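Local coordinates for gram-positive cocci surface proteins LPxTG domain-containing protein (Streptococcus pneumoniae, PDB 3NZ3) that probably binds mucin through this surface-exposed domain and so may take part in bacterial adhesion, the whole protein carrying a cell-wall anchoring signal, at residues A[49-54]-A[58-63]. Sequence-based numbering, arbitrary orientation.
Sequences RTKTEN and GVVTYG
Arg-49 lies across the ring of Tyr-62 near the open end of a beta hairpin, in which the end of strand 39-53 pairs antiparallel with the short strand 60-62. Guanidinium and ring are stacked with their planes 15° apart, and CZ sits 3.8 Å from the centroid of the Tyr-62 ring, a cation-pi contact over the face. CB of Arg-49 already points toward the partner strand; with chi1 at 68°, CG sits between the backbone N and the carbonyl carbon, and from there the extended chain leads to the ring, passing the carbonyl oxygen of Gly-63 with CD 3.6 Å from Gly-63 O. Glu-18, on the adjoining strand 14-30, forms a salt bridge with NH2, and a water lying in the guanidinium plane links NH1 to Gly-63 O; both also hold the guanidinium. Lys-51 runs alongside the same ring, pointing the same way, with its CG 3.5 Å from Tyr-62 CE1. The tyrosine is thus held between arginine and lysine chains, while Lys-51 CE also reaches Val-60 CG1. Farther along this face of the sheet, Val-60 CG2 packs at 3.6 Å against Glu-53 CG, whose position anti to the backbone N (chi1 -176°) sets the aliphatic part of the glutamate across the valine. Thr-52 and Thr-61 face each other on the other side of the sheet as a hydrogen-bonded pair, their backbones joined by two reciprocal N-H...O bonds. All this lies on the surface at one end of the elongated mucin-binding domain, where strand 60-62 forms an edge of the four-stranded sheet. Toward the turn, Asn-54 N donates to Val-59 O at 2.9 Å, and Asn-54 OD1 accepts from the N-H groups of Val-56 and Thr-57. A water bridges Gly-58 O to Glu-53 OE2.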
ATOM      1  N   ARG A  49       7.710  15.659  -4.870  1.00 16.07           N
ATOM      2  CA  ARG A  49       7.922  17.037  -4.430  1.00 17.07           C
ATOM      3  C   ARG A  49       8.919  17.727  -5.355  1.00 17.60           C
ATOM      4  O   ARG A  49       9.757  17.065  -5.979  1.00 17.28           O
ATOM      5  CB  ARG A  49       8.391  17.087  -2.968  1.00 16.39           C
ATOM      6  CG  ARG A  49       9.790  16.514  -2.734  1.00 17.02           C
ATOM      7  CD  ARG A  49      10.282  16.801  -1.323  1.00 16.41           C
ATOM      8  NE  ARG A  49      11.557  16.135  -1.057  1.00 17.55           N
ATOM      9  CZ  ARG A  49      12.244  16.234   0.081  1.00 18.31           C
ATOM     10  NH1 ARG A  49      11.785  16.977   1.079  1.00 18.75           N
ATOM     11  NH2 ARG A  49      13.395  15.586   0.219  1.00 18.60           N
ATOM     12  N   THR A  50       8.812  19.052  -5.461  1.00 18.72           N
ATOM     13  CA  THR A  50       9.731  19.818  -6.296  1.00 20.36           C
ATOM     14  C   THR A  50      11.018  20.098  -5.525  1.00 20.82           C
ATOM     15  O   THR A  50      10.994  20.292  -4.307  1.00 21.28           O
ATOM     16  CB  THR A  50       9.088  21.131  -6.804  1.00 20.70           C
ATOM     17  OG1 THR A  50       7.800  20.837  -7.342  1.00 23.34           O
ATOM     18  CG2 THR A  50       9.919  21.752  -7.907  1.00 21.01           C
ATOM     19  N   LYS A  51      12.137  20.070  -6.241  1.00 21.55           N
ATOM     20  CA  LYS A  51      13.447  20.392  -5.690  1.00 21.98           C
ATOM     21  C   LYS A  51      13.977  21.569  -6.494  1.00 22.87           C
ATOM     22  O   LYS A  51      14.011  21.524  -7.724  1.00 22.50           O
ATOM     23  CB  LYS A  51      14.402  19.204  -5.816  1.00 21.84           C
ATOM     24  CG  LYS A  51      15.822  19.464  -5.280  1.00 22.04           C
ATOM     25  CD  LYS A  51      16.814  18.457  -5.850  1.00 21.62           C
ATOM     26  CE  LYS A  51      18.185  18.568  -5.185  1.00 23.54           C
ATOM     27  NZ  LYS A  51      19.056  17.428  -5.579  1.00 24.17           N
ATOM     28  N   THR A  52      14.369  22.627  -5.792  1.00 23.90           N
ATOM     29  CA  THR A  52      14.920  23.821  -6.431  1.00 25.02           C
ATOM     30  C   THR A  52      16.319  24.034  -5.880  1.00 25.81           C
ATOM     31  O   THR A  52      16.520  24.049  -4.664  1.00 25.48           O
ATOM     32  CB  THR A  52      14.037  25.062  -6.170  1.00 25.15           C
ATOM     33  OG1 THR A  52      12.691  24.780  -6.567  1.00 25.70           O
ATOM     34  CG2 THR A  52      14.531  26.268  -6.959  1.00 25.57           C
ATOM     35  N   GLU A  53      17.290  24.163  -6.779  1.00 26.72           N
ATOM     36  CA  GLU A  53      18.662  24.411  -6.371  1.00 27.99           C
ATOM     37  C   GLU A  53      19.210  25.654  -7.055  1.00 28.51           C
ATOM     38  O   GLU A  53      19.152  25.782  -8.282  1.00 28.40           O
ATOM     39  CB  GLU A  53      19.558  23.204  -6.676  1.00 28.29           C
ATOM     40  CG  GLU A  53      21.001  23.365  -6.174  1.00 30.46           C
ATOM     41  CD  GLU A  53      21.908  22.201  -6.543  1.00 33.45           C
ATOM     42  OE1 GLU A  53      21.424  21.213  -7.137  1.00 34.67           O
ATOM     43  OE2 GLU A  53      23.117  22.275  -6.229  1.00 34.54           O
ATOM     44  N   ASN A  54      19.723  26.577  -6.246  1.00 28.98           N
ATOM     45  CA  ASN A  54      20.544  27.662  -6.756  1.00 29.33           C
ATOM     46  C   ASN A  54      21.937  27.074  -6.992  1.00 29.62           C
ATOM     47  O   ASN A  54      22.600  26.641  -6.052  1.00 29.75           O
ATOM     48  CB  ASN A  54      20.567  28.821  -5.751  1.00 29.22           C
ATOM     49  CG  ASN A  54      21.253  30.065  -6.294  1.00 29.90           C
ATOM     50  OD1 ASN A  54      22.340  29.995  -6.868  1.00 29.75           O
ATOM     51  ND2 ASN A  54      20.624  31.213  -6.096  1.00 29.76           N
ATOM     52  N   GLY A  58      24.443  27.051  -4.096  1.00 28.07           N
ATOM     53  CA  GLY A  58      24.293  25.656  -3.686  1.00 28.03           C
ATOM     54  C   GLY A  58      23.093  25.405  -2.786  1.00 27.77           C
ATOM     55  O   GLY A  58      22.914  24.292  -2.293  1.00 27.85           O
ATOM     56  N   VAL A  59      22.278  26.440  -2.573  1.00 27.52           N
ATOM     57  CA  VAL A  59      21.107  26.369  -1.690  1.00 27.59           C
ATOM     58  C   VAL A  59      19.979  25.562  -2.340  1.00 27.13           C
ATOM     59  O   VAL A  59      19.549  25.869  -3.454  1.00 26.85           O
ATOM     60  CB  VAL A  59      20.600  27.792  -1.300  1.00 27.68           C
ATOM     61  CG1 VAL A  59      19.233  27.735  -0.622  1.00 28.03           C
ATOM     62  CG2 VAL A  59      21.617  28.497  -0.396  1.00 28.02           C
ATOM     63  N   VAL A  60      19.519  24.531  -1.634  1.00 26.97           N
ATOM     64  CA  VAL A  60      18.458  23.646  -2.119  1.00 26.75           C
ATOM     65  C   VAL A  60      17.192  23.834  -1.283  1.00 26.73           C
ATOM     66  O   VAL A  60      17.240  23.760  -0.053  1.00 26.72           O
ATOM     67  CB  VAL A  60      18.894  22.153  -2.090  1.00 26.67           C
ATOM     68  CG1 VAL A  60      17.733  21.228  -2.466  1.00 26.69           C
ATOM     69  CG2 VAL A  60      20.067  21.911  -3.014  1.00 26.79           C
ATOM     70  N   THR A  61      16.068  24.098  -1.948  1.00 26.38           N
ATOM     71  CA  THR A  61      14.778  24.172  -1.263  1.00 26.44           C
ATOM     72  C   THR A  61      13.811  23.119  -1.819  1.00 25.58           C
ATOM     73  O   THR A  61      13.796  22.853  -3.024  1.00 25.12           O
ATOM     74  CB  THR A  61      14.139  25.590  -1.301  1.00 26.50           C
ATOM     75  OG1 THR A  61      13.778  25.938  -2.645  1.00 29.14           O
ATOM     76  CG2 THR A  61      15.100  26.647  -0.748  1.00 27.28           C
ATOM     77  N   TYR A  62      13.031  22.520  -0.923  1.00 24.69           N
ATOM     78  CA  TYR A  62      12.070  21.478  -1.284  1.00 24.28           C
ATOM     79  C   TYR A  62      10.638  21.926  -1.051  1.00 23.52           C
ATOM     80  O   TYR A  62      10.329  22.562  -0.040  1.00 23.72           O
ATOM     81  CB  TYR A  62      12.317  20.215  -0.462  1.00 24.22           C
ATOM     82  CG  TYR A  62      13.565  19.462  -0.827  1.00 25.11           C
ATOM     83  CD1 TYR A  62      13.597  18.636  -1.948  1.00 25.61           C
ATOM     84  CD2 TYR A  62      14.719  19.561  -0.045  1.00 26.16           C
ATOM     85  CE1 TYR A  62      14.747  17.936  -2.290  1.00 26.67           C
ATOM     86  CE2 TYR A  62      15.877  18.857  -0.381  1.00 26.93           C
ATOM     87  CZ  TYR A  62      15.880  18.050  -1.504  1.00 26.71           C
ATOM     88  OH  TYR A  62      17.014  17.345  -1.851  1.00 29.38           O
ATOM     89  N   GLY A  63       9.758  21.569  -1.978  1.00 22.43           N
ATOM     90  CA  GLY A  63       8.338  21.816  -1.799  1.00 21.27           C
ATOM     91  C   GLY A  63       7.712  20.718  -0.957  1.00 20.36           C
ATOM     92  O   GLY A  63       8.383  19.766  -0.558  1.00 20.32           O
TER
HETATM   93  O   HOH W   1       9.538  18.620   1.462  1.00 20.55           O
HETATM   94  O   HOH W   2      11.136  23.675  -4.560  1.00 26.22           O
HETATM   95  O   HOH W   3      23.858  21.660  -3.296  1.00 54.94           O